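Local coordinates for signal recognition particle 54 kDa protein (Aeropyrum pernix, PDB 7EPK) that serves as the 54 kDa protein of the signal recognition particle, joining a helical bundle, a nucleotide-binding P-loop domain and a signal-peptide-binding helical domain, at residues A[197-202]-A[231-236]; A[162-167]-A[203-208]; A[326-330]-A[377-382]; A[332-337]-A[362-367]; A[89-93]-A[119-125]. All coordinates share one frame. Residues are numbered along the deposited sequence.

Contact 1 (A[197-202]-A[231-236]); sequences LLDEMK and RFHKST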
# COMPACT_ATOMS: atom_id res chain seq x y z
N LEU A 197 10.75 -7.59 34.44
CA LEU A 197 10.14 -6.72 33.38
C LEU A 197 9.08 -7.51 32.59
O LEU A 197 7.96 -6.99 32.43
CB LEU A 197 11.24 -6.19 32.47
CG LEU A 197 10.84 -5.08 31.51
CD1 LEU A 197 10.45 -3.83 32.26
CD2 LEU A 197 11.95 -4.77 30.52
N LEU A 198 9.41 -8.71 32.11
CA LEU A 198 8.48 -9.57 31.34
C LEU A 198 7.27 -9.89 32.22
O LEU A 198 6.13 -9.74 31.74
CB LEU A 198 9.18 -10.85 30.86
CG LEU A 198 9.70 -10.84 29.42
CD1 LEU A 198 10.19 -9.46 29.00
CD2 LEU A 198 10.81 -11.87 29.24
N ASP A 199 7.51 -10.29 33.47
CA ASP A 199 6.41 -10.66 34.40
C ASP A 199 5.58 -9.41 34.70
O ASP A 199 4.37 -9.53 34.99
CB ASP A 199 6.97 -11.39 35.63
CG ASP A 199 7.41 -12.82 35.36
OD1 ASP A 199 7.84 -13.11 34.22
OD2 ASP A 199 7.31 -13.65 36.29
N GLU A 200 6.18 -8.22 34.60
CA GLU A 200 5.47 -6.94 34.86
C GLU A 200 4.48 -6.65 33.72
O GLU A 200 3.29 -6.30 34.02
CB GLU A 200 6.48 -5.82 35.09
CG GLU A 200 5.83 -4.56 35.63
CD GLU A 200 6.80 -3.57 36.24
OE1 GLU A 200 7.29 -2.70 35.49
OE2 GLU A 200 7.05 -3.67 37.46
N MET A 201 4.95 -6.78 32.47
CA MET A 201 4.17 -6.60 31.21
C MET A 201 2.98 -7.58 31.21
O MET A 201 1.82 -7.13 31.04
CB MET A 201 5.05 -6.84 29.97
CG MET A 201 6.23 -5.87 29.79
SD MET A 201 5.83 -4.09 29.92
CE MET A 201 6.08 -3.83 31.67
N LYS A 202 3.25 -8.86 31.44
CA LYS A 202 2.24 -9.94 31.51
C LYS A 202 1.17 -9.61 32.56
O LYS A 202 0.03 -10.05 32.40
CB LYS A 202 2.95 -11.26 31.84
CG LYS A 202 2.04 -12.46 32.10
CD LYS A 202 2.79 -13.79 32.16
CE LYS A 202 3.61 -14.08 30.91
NZ LYS A 202 4.22 -15.44 30.95
N ARG A 231 11.16 -12.91 23.09
CA ARG A 231 11.03 -12.67 24.54
C ARG A 231 9.72 -11.93 24.84
O ARG A 231 8.94 -12.40 25.69
CB ARG A 231 12.22 -11.87 25.06
CG ARG A 231 13.26 -12.73 25.78
CD ARG A 231 14.61 -12.60 25.12
NE ARG A 231 15.02 -11.20 25.01
CZ ARG A 231 16.03 -10.80 24.26
NH1 ARG A 231 16.73 -11.68 23.57
NH2 ARG A 231 16.35 -9.51 24.19
N PHE A 232 9.50 -10.80 24.18
CA PHE A 232 8.34 -9.92 24.47
C PHE A 232 7.05 -10.59 24.00
O PHE A 232 6.02 -10.45 24.68
CB PHE A 232 8.57 -8.52 23.88
CG PHE A 232 9.32 -7.62 24.83
CD1 PHE A 232 8.70 -7.11 25.96
CD2 PHE A 232 10.65 -7.31 24.60
CE1 PHE A 232 9.39 -6.29 26.83
CE2 PHE A 232 11.34 -6.47 25.46
CZ PHE A 232 10.71 -5.96 26.57
N HIS A 233 7.12 -11.34 22.91
CA HIS A 233 5.96 -12.03 22.30
C HIS A 233 5.45 -13.14 23.24
O HIS A 233 4.25 -13.48 23.15
CB HIS A 233 6.33 -12.57 20.92
CG HIS A 233 5.18 -13.13 20.16
ND1 HIS A 233 4.49 -12.39 19.23
CD2 HIS A 233 4.60 -14.35 20.19
CE1 HIS A 233 3.55 -13.13 18.70
NE2 HIS A 233 3.60 -14.34 19.27
N LYS A 234 6.33 -13.69 24.08
CA LYS A 234 6.00 -14.79 25.01
C LYS A 234 5.08 -14.22 26.08
O LYS A 234 4.01 -14.80 26.30
CB LYS A 234 7.29 -15.39 25.58
CG LYS A 234 7.19 -16.79 26.18
CD LYS A 234 8.51 -17.33 26.70
CE LYS A 234 8.85 -18.72 26.21
NZ LYS A 234 10.31 -18.93 26.09
N SER A 235 5.49 -13.11 26.71
CA SER A 235 4.81 -12.49 27.89
C SER A 235 3.51 -11.80 27.45
O SER A 235 2.48 -12.00 28.10
CB SER A 235 5.72 -11.51 28.59
OG SER A 235 5.96 -10.37 27.78
N THR A 236 3.58 -10.99 26.40
CA THR A 236 2.45 -10.23 25.82
C THR A 236 2.48 -10.40 24.31
O THR A 236 3.21 -9.66 23.63
CB THR A 236 2.55 -8.75 26.22
OG1 THR A 236 3.80 -8.29 25.71
CG2 THR A 236 2.48 -8.54 27.72
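Two helical segments run in broadly the same direction, their N-to-C axes 39° apart (signed crossing -39°) and 9.4 Å at closest approach. The backbones close in at Lys202 CA and Ser235 CA, 5.1 Å apart, a spacing that the small serine permits. Ser235 CB meets Leu198 O at 3.6 Å, and its OG turns back to hydrogen-bond Phe232 O, as does Thr236 OG1 where the helix ends. Leu198 forms the main bridge: its CD1 sits 4.2 Å from the Phe232 ring centroid, over the face, a CH-pi contact. Met201 CG reaches the edge of that ring, 4.4 Å from Phe232 CE1. At the solvent side the aliphatic part of Lys202 lies along the partner helix, CE 3.6 Å from Ser235 CA, while Arg231 turns to a salt bridge with Glu194. Inward, Phe232, Met201 and Thr236 rest on Val102 of strand 97-102, and Phe232 and Thr236 also touch strand 212-218, so both helices cover one face of the largely parallel sheet, as in P-loop NTPase folds.

Contact 2 (A[162-167]-A[203-208]); sequences PAEIAR and AIASKV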
# COMPACT_ATOMS: atom_id res chain seq x y z
N PRO A 162 2.52 -1.66 39.38
CA PRO A 162 2.34 -1.14 38.03
C PRO A 162 1.02 -1.59 37.36
O PRO A 162 0.41 -0.80 36.68
CB PRO A 162 3.58 -1.66 37.29
CG PRO A 162 4.60 -1.86 38.38
CD PRO A 162 3.78 -2.39 39.54
N ALA A 163 0.60 -2.83 37.61
CA ALA A 163 -0.66 -3.40 37.07
C ALA A 163 -1.84 -2.57 37.57
O ALA A 163 -2.72 -2.25 36.74
CB ALA A 163 -0.81 -4.84 37.47
N GLU A 164 -1.86 -2.22 38.86
CA GLU A 164 -2.99 -1.48 39.47
C GLU A 164 -2.92 -0.02 39.02
O GLU A 164 -3.96 0.62 38.87
CB GLU A 164 -3.00 -1.63 40.99
CG GLU A 164 -3.39 -3.02 41.46
CD GLU A 164 -4.88 -3.33 41.33
OE1 GLU A 164 -5.69 -2.57 41.93
OE2 GLU A 164 -5.22 -4.34 40.64
N ILE A 165 -1.72 0.50 38.80
CA ILE A 165 -1.55 1.89 38.29
C ILE A 165 -2.18 1.96 36.90
O ILE A 165 -2.90 2.94 36.59
CB ILE A 165 -0.07 2.31 38.25
CG1 ILE A 165 0.53 2.32 39.66
CG2 ILE A 165 0.05 3.64 37.54
CD1 ILE A 165 2.04 2.43 39.71
N ALA A 166 -1.89 0.94 36.11
CA ALA A 166 -2.35 0.83 34.71
C ALA A 166 -3.87 0.62 34.72
O ALA A 166 -4.57 1.35 34.01
CB ALA A 166 -1.55 -0.28 34.04
N ARG A 167 -4.40 -0.30 35.53
CA ARG A 167 -5.88 -0.47 35.64
C ARG A 167 -6.51 0.85 36.06
O ARG A 167 -7.57 1.19 35.57
CB ARG A 167 -6.29 -1.54 36.63
CG ARG A 167 -7.61 -2.19 36.25
CD ARG A 167 -8.29 -2.90 37.41
NE ARG A 167 -8.98 -1.94 38.27
CZ ARG A 167 -8.70 -1.67 39.55
NH1 ARG A 167 -9.42 -0.77 40.19
NH2 ARG A 167 -7.72 -2.30 40.18
N ALA A 203 1.55 -8.95 33.65
CA ALA A 203 0.65 -8.68 34.80
C ALA A 203 -0.20 -7.46 34.43
O ALA A 203 -1.44 -7.55 34.51
CB ALA A 203 1.45 -8.48 36.08
N ILE A 204 0.46 -6.38 34.01
CA ILE A 204 -0.20 -5.17 33.45
C ILE A 204 -1.21 -5.62 32.40
O ILE A 204 -2.37 -5.18 32.47
CB ILE A 204 0.81 -4.18 32.85
CG1 ILE A 204 1.68 -3.54 33.93
CG2 ILE A 204 0.09 -3.13 32.00
CD1 ILE A 204 2.96 -2.95 33.39
N ALA A 205 -0.77 -6.46 31.47
CA ALA A 205 -1.60 -6.95 30.35
C ALA A 205 -2.86 -7.61 30.91
O ALA A 205 -3.96 -7.33 30.41
CB ALA A 205 -0.82 -7.88 29.47
N SER A 206 -2.71 -8.41 31.96
CA SER A 206 -3.83 -9.20 32.54
C SER A 206 -4.87 -8.26 33.14
O SER A 206 -6.09 -8.48 32.89
CB SER A 206 -3.33 -10.20 33.55
OG SER A 206 -4.30 -11.22 33.75
N LYS A 207 -4.44 -7.24 33.88
CA LYS A 207 -5.35 -6.24 34.50
C LYS A 207 -5.98 -5.36 33.41
O LYS A 207 -7.18 -5.01 33.54
CB LYS A 207 -4.60 -5.37 35.52
CG LYS A 207 -4.03 -6.10 36.72
CD LYS A 207 -5.04 -6.93 37.50
CE LYS A 207 -4.59 -7.30 38.89
NZ LYS A 207 -5.31 -6.51 39.92
N VAL A 208 -5.23 -5.01 32.36
CA VAL A 208 -5.63 -3.95 31.40
C VAL A 208 -6.48 -4.54 30.27
O VAL A 208 -7.39 -3.83 29.84
CB VAL A 208 -4.40 -3.19 30.88
CG1 VAL A 208 -4.77 -2.21 29.79
CG2 VAL A 208 -3.69 -2.45 32.00
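Small side chains let these helices nearly touch: the axes pass 8.2 Å apart at a -33° crossing, and Ala163 CA comes within 4.1 Å of Ile204 CA. The methyl of Ala163 fits between Ala203 and Lys207, with CB 3.5 Å from Lys207 CG and 4.1 Å from Ala203 C. One turn on, the Ala166 methyl points at the partner helix and drops between two branched residues, its CB 3.9 Å from Ile204 CG2 and 3.7 Å from Val208 CG2. Ile204 is the answering bump, its CG1 lying 3.9 Å from Ala163 N and its CD1 4.2 Å from Pro162 CB. Above this seam, Glu164, Arg167 and Lys207 form a salt-bridge network; Glu164 and Lys207 are modelled too close together for their exact spacing to be trusted. Beneath it, Ile204 and Val208 reach strand 97-102. Helix 162-175 links parallel strands 153-156 and 180-184, and helix 194-208 leads from 180-184 to 212-218: neighbouring beta-alpha-beta crossovers laid side by side on one sheet face, as in P-loop NTPase folds.

Contact 3 (A[326-330]-A[377-382]); sequences MRTIY and IESMTY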
# COMPACT_ATOMS: atom_id res chain seq x y z
N MET A 326 -20.75 -6.29 -30.30
CA MET A 326 -21.08 -5.46 -29.11
C MET A 326 -19.97 -5.61 -28.06
O MET A 326 -19.74 -4.64 -27.32
CB MET A 326 -22.42 -5.86 -28.50
CG MET A 326 -23.62 -5.37 -29.32
SD MET A 326 -23.57 -3.60 -29.77
CE MET A 326 -25.06 -3.50 -30.76
N ARG A 327 -19.31 -6.77 -28.01
CA ARG A 327 -18.23 -7.06 -27.02
C ARG A 327 -16.96 -6.34 -27.46
O ARG A 327 -16.25 -5.83 -26.57
CB ARG A 327 -18.01 -8.56 -26.85
CG ARG A 327 -19.06 -9.20 -25.95
CD ARG A 327 -19.12 -10.72 -25.98
NE ARG A 327 -20.08 -11.18 -25.00
CZ ARG A 327 -20.21 -12.44 -24.62
NH1 ARG A 327 -21.10 -12.76 -23.70
NH2 ARG A 327 -19.47 -13.38 -25.18
N THR A 328 -16.72 -6.27 -28.77
CA THR A 328 -15.58 -5.53 -29.37
C THR A 328 -15.74 -4.05 -29.02
O THR A 328 -14.81 -3.49 -28.44
CB THR A 328 -15.52 -5.71 -30.89
OG1 THR A 328 -15.24 -7.09 -31.14
CG2 THR A 328 -14.49 -4.83 -31.55
N ILE A 329 -16.90 -3.49 -29.35
CA ILE A 329 -17.26 -2.06 -29.11
C ILE A 329 -17.19 -1.77 -27.60
O ILE A 329 -16.64 -0.72 -27.21
CB ILE A 329 -18.64 -1.71 -29.70
CG1 ILE A 329 -18.68 -1.96 -31.21
CG2 ILE A 329 -19.03 -0.28 -29.35
CD1 ILE A 329 -19.97 -1.54 -31.86
N TYR A 330 -17.74 -2.65 -26.78
CA TYR A 330 -17.71 -2.47 -25.31
C TYR A 330 -16.26 -2.37 -24.82
O TYR A 330 -16.00 -1.52 -23.97
CB TYR A 330 -18.42 -3.62 -24.61
CG TYR A 330 -18.52 -3.39 -23.13
CD1 TYR A 330 -19.57 -2.67 -22.59
CD2 TYR A 330 -17.55 -3.86 -22.27
CE1 TYR A 330 -19.68 -2.47 -21.23
CE2 TYR A 330 -17.64 -3.65 -20.90
CZ TYR A 330 -18.72 -2.96 -20.38
OH TYR A 330 -18.84 -2.76 -19.03
N ILE A 377 -25.10 -1.30 -23.70
CA ILE A 377 -24.60 -2.67 -23.98
C ILE A 377 -24.84 -3.52 -22.72
O ILE A 377 -25.31 -4.67 -22.83
CB ILE A 377 -23.11 -2.66 -24.39
CG1 ILE A 377 -22.88 -1.90 -25.70
CG2 ILE A 377 -22.57 -4.07 -24.52
CD1 ILE A 377 -21.45 -1.59 -25.96
N GLU A 378 -24.58 -2.96 -21.55
CA GLU A 378 -24.73 -3.70 -20.27
C GLU A 378 -26.19 -4.13 -20.07
O GLU A 378 -26.40 -5.10 -19.33
CB GLU A 378 -24.19 -2.85 -19.12
CG GLU A 378 -22.68 -2.69 -19.14
CD GLU A 378 -22.16 -1.67 -18.14
OE1 GLU A 378 -20.99 -1.25 -18.27
OE2 GLU A 378 -22.93 -1.30 -17.25
N SER A 379 -27.16 -3.46 -20.70
CA SER A 379 -28.63 -3.71 -20.53
C SER A 379 -29.16 -4.65 -21.62
O SER A 379 -30.23 -5.25 -21.41
CB SER A 379 -29.43 -2.40 -20.46
OG SER A 379 -29.06 -1.62 -19.33
N MET A 380 -28.44 -4.82 -22.73
CA MET A 380 -28.77 -5.83 -23.77
C MET A 380 -28.67 -7.24 -23.18
O MET A 380 -27.73 -7.48 -22.43
CB MET A 380 -27.78 -5.72 -24.92
CG MET A 380 -27.72 -4.37 -25.57
SD MET A 380 -26.74 -4.48 -27.06
CE MET A 380 -27.05 -2.90 -27.86
N THR A 381 -29.56 -8.16 -23.56
CA THR A 381 -29.50 -9.61 -23.19
C THR A 381 -28.24 -10.23 -23.81
O THR A 381 -27.69 -9.68 -24.78
CB THR A 381 -30.73 -10.42 -23.63
OG1 THR A 381 -30.67 -10.75 -25.02
CG2 THR A 381 -32.05 -9.72 -23.43
N TYR A 382 -27.82 -11.37 -23.30
CA TYR A 382 -26.68 -12.13 -23.87
C TYR A 382 -26.99 -12.48 -25.33
O TYR A 382 -26.04 -12.51 -26.13
CB TYR A 382 -26.38 -13.37 -23.03
CG TYR A 382 -25.85 -13.03 -21.66
CD1 TYR A 382 -24.59 -12.48 -21.51
CD2 TYR A 382 -26.63 -13.19 -20.54
CE1 TYR A 382 -24.10 -12.15 -20.25
CE2 TYR A 382 -26.16 -12.85 -19.28
CZ TYR A 382 -24.89 -12.34 -19.13
OH TYR A 382 -24.44 -12.01 -17.88
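Ile377 is the apolar centre, its side chain directed at helix 326-337 from near the C-terminal end of helix 367-379. Its CG2 lies 3.8 Å from Tyr330 CD1, and its CD1 is 3.8 Å from the carbonyl Met326 O and 4.4 Å from Ile329 CG2. Beside it the two methionines meet tip to tip, Met326 CE to Met380 CE at 3.6 Å. Leu385 of helix 382-386 touches Met326, Ile377 and Met380, while Leu413 and Leu414 of helix 409-423 add to the apolar surroundings. Further out, Tyr330 in its t rotamer lays its ring past Ile377 and carries its hydroxyl to the rim, where OH donates a hydrogen bond to Glu378 OE1 at 2.7 Å. At another part of the rim Arg327 NH1 comes to 4.1 Å from Tyr382 CD1, edge near edge, so this is a loose contact and not a cation-pi stack. Thr381, the N-cap of the next helix, bonds Glu384 N through its side chain. Tyrosine thus serves both layers of this corner of the signal peptide binding domain: its ring adds to the isoleucine-methionine packing, and its hydroxyl gives the otherwise apolar contact one directed polar link.

Contact 4 (A[332-337]-A[362-367]); sequences QLRAMR and ALKLGE
A salt bridge joins Arg337, at the end of helix 326-337, to Glu367: Arg337 NE donates to Glu367 OE2 at 2.6 Å, and Arg337 NH2 adds a weak hydrogen bond to the same Glu367 OE2 at 3.3 Å. The carboxylate oxygen lies at the guanidinium edge, near its plane. Arg337 has chi1 m, chi2 t and chi3 p; Glu367 has chi1 near -138° and chi2 m, and the CA atoms of the two are 6.2 Å apart. Residues 332-337 are helical, with Met336 N bonded to Gln332 O and Arg337 N to Leu333 O. Residues 363-366 pass alongside as an irregular chain, Leu365 being extended (phi/psi -101/153°). At the other end Gln332 NE2 stays 4.3 Å from Ala362 O; both bond instead to Tyr416 OH. Between these polar ends, Met336 (m, t, p) reaches across a CA-to-CA gap of 7.9 Å to Leu363 (m, t), placing CE 3.6 Å from Leu363 CA and 4.1 Å from Leu363 CD2. Leu333 (m, t) directs CD2 to CD2 of Leu365 (m, p) at 3.8 Å. Met370 of helix 367-379 touches Leu333 and Met336, and helix 350-356 backs Leu363. Methionine and leucine packing between helix 326-337 and the connection to helix 367-379 fits the methionine-rich signal peptide binding domain of SRP54, where part of that connection probably corresponds to the finger loop.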
# COMPACT_ATOMS: atom_id res chain seq x y z
N GLN A 332 -13.60 -1.69 -26.71
CA GLN A 332 -13.10 -0.50 -27.44
C GLN A 332 -13.42 0.76 -26.62
O GLN A 332 -12.49 1.54 -26.40
CB GLN A 332 -13.73 -0.43 -28.83
CG GLN A 332 -13.18 0.71 -29.69
CD GLN A 332 -13.90 0.76 -31.01
OE1 GLN A 332 -13.88 -0.20 -31.78
NE2 GLN A 332 -14.56 1.88 -31.25
N LEU A 333 -14.66 0.93 -26.18
CA LEU A 333 -15.11 2.14 -25.43
C LEU A 333 -14.36 2.18 -24.09
O LEU A 333 -13.73 3.22 -23.81
CB LEU A 333 -16.63 2.11 -25.22
CG LEU A 333 -17.46 2.15 -26.50
CD1 LEU A 333 -18.92 1.81 -26.24
CD2 LEU A 333 -17.34 3.50 -27.19
N ARG A 334 -14.42 1.09 -23.31
CA ARG A 334 -13.69 0.98 -22.02
C ARG A 334 -12.26 1.49 -22.22
O ARG A 334 -11.83 2.36 -21.46
CB ARG A 334 -13.64 -0.45 -21.49
CG ARG A 334 -12.88 -0.58 -20.17
CD ARG A 334 -12.90 -1.98 -19.58
NE ARG A 334 -11.57 -2.41 -19.15
CZ ARG A 334 -10.54 -2.66 -19.97
NH1 ARG A 334 -10.65 -2.51 -21.28
NH2 ARG A 334 -9.38 -3.04 -19.45
N ALA A 335 -11.57 0.97 -23.23
CA ALA A 335 -10.17 1.30 -23.58
C ALA A 335 -10.03 2.80 -23.86
O ALA A 335 -9.14 3.44 -23.26
CB ALA A 335 -9.71 0.46 -24.76
N MET A 336 -10.88 3.34 -24.73
CA MET A 336 -10.86 4.77 -25.16
C MET A 336 -11.11 5.68 -23.95
O MET A 336 -10.33 6.65 -23.76
CB MET A 336 -11.94 5.02 -26.22
CG MET A 336 -11.66 4.34 -27.53
SD MET A 336 -13.08 4.46 -28.61
CE MET A 336 -12.85 6.14 -29.19
N ARG A 337 -12.15 5.39 -23.17
CA ARG A 337 -12.51 6.15 -21.94
C ARG A 337 -11.26 6.37 -21.07
O ARG A 337 -10.75 7.49 -21.07
CB ARG A 337 -13.64 5.45 -21.20
CG ARG A 337 -15.00 5.63 -21.86
CD ARG A 337 -16.13 5.13 -20.98
NE ARG A 337 -16.14 5.86 -19.72
CZ ARG A 337 -16.96 5.60 -18.72
NH1 ARG A 337 -17.86 4.62 -18.81
NH2 ARG A 337 -16.88 6.32 -17.62
N ALA A 362 -14.94 7.60 -35.81
CA ALA A 362 -14.94 6.29 -35.11
C ALA A 362 -14.21 6.42 -33.77
O ALA A 362 -14.73 5.87 -32.78
CB ALA A 362 -14.31 5.22 -35.98
N LEU A 363 -13.05 7.09 -33.74
CA LEU A 363 -12.24 7.32 -32.51
C LEU A 363 -12.37 8.78 -32.05
O LEU A 363 -11.40 9.30 -31.46
CB LEU A 363 -10.76 6.98 -32.77
CG LEU A 363 -10.50 5.58 -33.33
CD1 LEU A 363 -9.01 5.28 -33.35
CD2 LEU A 363 -11.26 4.52 -32.55
N LYS A 364 -13.54 9.40 -32.30
CA LYS A 364 -13.86 10.80 -31.90
C LYS A 364 -15.26 10.84 -31.26
O LYS A 364 -16.14 11.59 -31.73
CB LYS A 364 -13.72 11.73 -33.10
CG LYS A 364 -13.01 13.05 -32.80
CD LYS A 364 -13.49 14.21 -33.66
CE LYS A 364 -12.36 14.99 -34.28
NZ LYS A 364 -11.60 14.18 -35.27
N LEU A 365 -15.47 10.03 -30.23
CA LEU A 365 -16.71 10.02 -29.41
C LEU A 365 -16.36 10.80 -28.14
O LEU A 365 -15.16 10.82 -27.79
CB LEU A 365 -17.12 8.57 -29.11
CG LEU A 365 -17.49 7.65 -30.27
CD1 LEU A 365 -16.61 7.86 -31.49
CD2 LEU A 365 -17.41 6.19 -29.85
N GLY A 366 -17.34 11.44 -27.49
CA GLY A 366 -17.15 12.15 -26.20
C GLY A 366 -16.82 11.18 -25.08
O GLY A 366 -16.69 9.98 -25.35
N GLU A 367 -16.69 11.64 -23.84
CA GLU A 367 -16.66 10.72 -22.68
C GLU A 367 -18.09 10.20 -22.48
O GLU A 367 -18.29 8.98 -22.49
CB GLU A 367 -16.11 11.40 -21.42
CG GLU A 367 -15.16 10.51 -20.62
CD GLU A 367 -15.80 9.41 -19.79
OE1 GLU A 367 -16.87 9.65 -19.24
OE2 GLU A 367 -15.21 8.32 -19.68

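Contact 5 (A[89-93]-A[119-125]); sequences QVDPP and YYVRRGY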
# COMPACT_ATOMS: atom_id res chain seq x y z
N GLN A 89 -4.29 -0.28 8.09
CA GLN A 89 -5.13 -0.31 9.33
C GLN A 89 -4.68 0.78 10.30
O GLN A 89 -4.20 0.45 11.39
CB GLN A 89 -5.08 -1.65 10.07
CG GLN A 89 -5.94 -1.69 11.35
CD GLN A 89 -5.36 -2.47 12.51
OE1 GLN A 89 -4.15 -2.63 12.66
NE2 GLN A 89 -6.25 -2.95 13.37
N VAL A 90 -4.89 2.05 9.95
CA VAL A 90 -4.41 3.19 10.79
C VAL A 90 -5.44 3.49 11.89
O VAL A 90 -5.00 3.87 13.00
CB VAL A 90 -4.10 4.42 9.93
CG1 VAL A 90 -5.02 4.55 8.72
CG2 VAL A 90 -4.11 5.68 10.79
N ASP A 91 -6.74 3.34 11.61
CA ASP A 91 -7.83 3.57 12.58
C ASP A 91 -8.13 2.25 13.27
O ASP A 91 -8.12 1.22 12.61
CB ASP A 91 -9.11 4.11 11.92
CG ASP A 91 -8.92 5.43 11.17
OD1 ASP A 91 -8.22 6.32 11.72
OD2 ASP A 91 -9.41 5.53 10.02
N PRO A 92 -8.39 2.22 14.59
CA PRO A 92 -8.78 1.00 15.28
C PRO A 92 -10.16 0.59 14.81
O PRO A 92 -10.96 1.46 14.52
CB PRO A 92 -8.88 1.41 16.76
CG PRO A 92 -9.19 2.87 16.68
CD PRO A 92 -8.34 3.35 15.53
N PRO A 93 -10.48 -0.72 14.76
CA PRO A 93 -11.77 -1.17 14.24
C PRO A 93 -12.92 -1.07 15.24
O PRO A 93 -13.97 -1.46 14.85
CB PRO A 93 -11.56 -2.67 14.02
CG PRO A 93 -10.56 -3.03 15.11
CD PRO A 93 -9.63 -1.83 15.23
N TYR A 119 -1.00 11.78 16.95
CA TYR A 119 -1.41 11.24 15.63
C TYR A 119 -2.91 10.97 15.66
O TYR A 119 -3.63 11.34 14.70
CB TYR A 119 -0.60 10.00 15.29
CG TYR A 119 -1.05 9.34 14.02
CD1 TYR A 119 -0.69 9.86 12.79
CD2 TYR A 119 -1.89 8.26 14.06
CE1 TYR A 119 -1.13 9.28 11.61
CE2 TYR A 119 -2.35 7.67 12.89
CZ TYR A 119 -1.97 8.19 11.66
OH TYR A 119 -2.42 7.60 10.52
N TYR A 120 -3.39 10.33 16.72
CA TYR A 120 -4.81 9.91 16.81
C TYR A 120 -5.68 11.10 17.21
O TYR A 120 -6.88 11.12 16.80
CB TYR A 120 -4.96 8.72 17.77
CG TYR A 120 -4.59 7.40 17.16
CD1 TYR A 120 -5.38 6.80 16.19
CD2 TYR A 120 -3.44 6.74 17.56
CE1 TYR A 120 -5.04 5.57 15.64
CE2 TYR A 120 -3.09 5.51 17.02
CZ TYR A 120 -3.89 4.93 16.06
OH TYR A 120 -3.53 3.72 15.55
N VAL A 121 -5.13 12.04 17.99
CA VAL A 121 -5.86 13.28 18.40
C VAL A 121 -6.25 14.02 17.11
O VAL A 121 -7.48 14.20 16.90
CB VAL A 121 -5.07 14.16 19.39
CG1 VAL A 121 -5.77 15.48 19.63
CG2 VAL A 121 -4.83 13.44 20.71
N ARG A 122 -5.26 14.35 16.27
CA ARG A 122 -5.43 15.07 14.97
C ARG A 122 -6.47 14.37 14.08
O ARG A 122 -7.22 15.08 13.40
CB ARG A 122 -4.09 15.22 14.25
CG ARG A 122 -4.17 15.97 12.93
CD ARG A 122 -2.97 15.71 12.03
NE ARG A 122 -2.73 14.29 11.81
CZ ARG A 122 -1.58 13.73 11.43
NH1 ARG A 122 -0.50 14.47 11.21
NH2 ARG A 122 -1.51 12.42 11.28
N ARG A 123 -6.54 13.03 14.09
CA ARG A 123 -7.57 12.26 13.34
C ARG A 123 -8.91 12.26 14.07
O ARG A 123 -9.77 11.40 13.74
CB ARG A 123 -7.13 10.80 13.14
CG ARG A 123 -5.84 10.64 12.35
CD ARG A 123 -5.62 9.17 12.09
NE ARG A 123 -6.66 8.57 11.27
CZ ARG A 123 -6.70 8.65 9.95
NH1 ARG A 123 -5.76 9.32 9.30
NH2 ARG A 123 -7.66 8.05 9.28
N GLY A 124 -9.06 13.14 15.07
CA GLY A 124 -10.34 13.44 15.76
C GLY A 124 -10.71 12.38 16.78
O GLY A 124 -11.92 12.21 17.05
N TYR A 125 -9.73 11.70 17.35
CA TYR A 125 -9.95 10.70 18.42
C TYR A 125 -9.70 11.42 19.76
O TYR A 125 -8.75 12.25 19.82
CB TYR A 125 -9.05 9.47 18.18
CG TYR A 125 -9.58 8.46 17.18
CD1 TYR A 125 -10.72 7.72 17.47
CD2 TYR A 125 -8.94 8.21 15.97
CE1 TYR A 125 -11.22 6.78 16.59
CE2 TYR A 125 -9.43 7.27 15.08
CZ TYR A 125 -10.58 6.55 15.38
OH TYR A 125 -11.10 5.60 14.55
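Val90, in the connection between helix 66-81 and strand 97-102, points its side chain at the end of helix 109-122. It lies at the edge of the Tyr119 ring, modelled too close for the spacing to be trusted, and over a face of the Arg123 guanidinium. Its carbonyl is used too, Tyr120 OH donating to Val90 O at 2.9 Å. Asp91 follows with the charged link. Its OD1 accepts from Arg123 NE at 2.8 Å in a salt bridge, reinforced by weak hydrogen bonds from Arg123 NH2 to Asp91 OD1 (3.0 Å) and to Asp91 OD2 (3.2 Å), while Asp91 CB touches Tyr125 OH at 3.6 Å. Pro92 packs its CD against two tyrosines, 4.0 Å from Tyr120 CE1 and 3.9 Å from Tyr125 CZ. The partner helix ends in a Schellman motif, Tyr125 N bonding Tyr120 O and Gly124 N bonding Val121 O with Gly124 at C-prime, so the chain turns and brings Tyr125 back to the contact. Behind it, Tyr119 stacks edge-to-face on Phe268, and Tyr120 also touches that residue. An irregular chain is therefore held by side chains: a tyrosine hydroxyl takes a backbone carbonyl, an arginine pairs with an aspartate, and aromatic rings line the proline.

How the contacts relate
All five contacts are partly buried, apolar residues inside and charged ones at the edge. Contacts 1 and 2 share helix 194-208 and touch, Thr236 CG2 lying 3.8 Å from Ala205 CB; together they lay three helices over one face of the sheet. Contacts 3 and 4 share helix 326-337 in the signal peptide binding domain, their centres about 62 to 64 Å from those of contacts 1 and 2, and meet where Ile377 CD1 is 4.2 Å from Leu333 CD1. There methionines carry much of the packing, with one polar link at each rim. Contact 5, though nearest the chain's centre, joins a loop to a helix end near the surface and is the most polar.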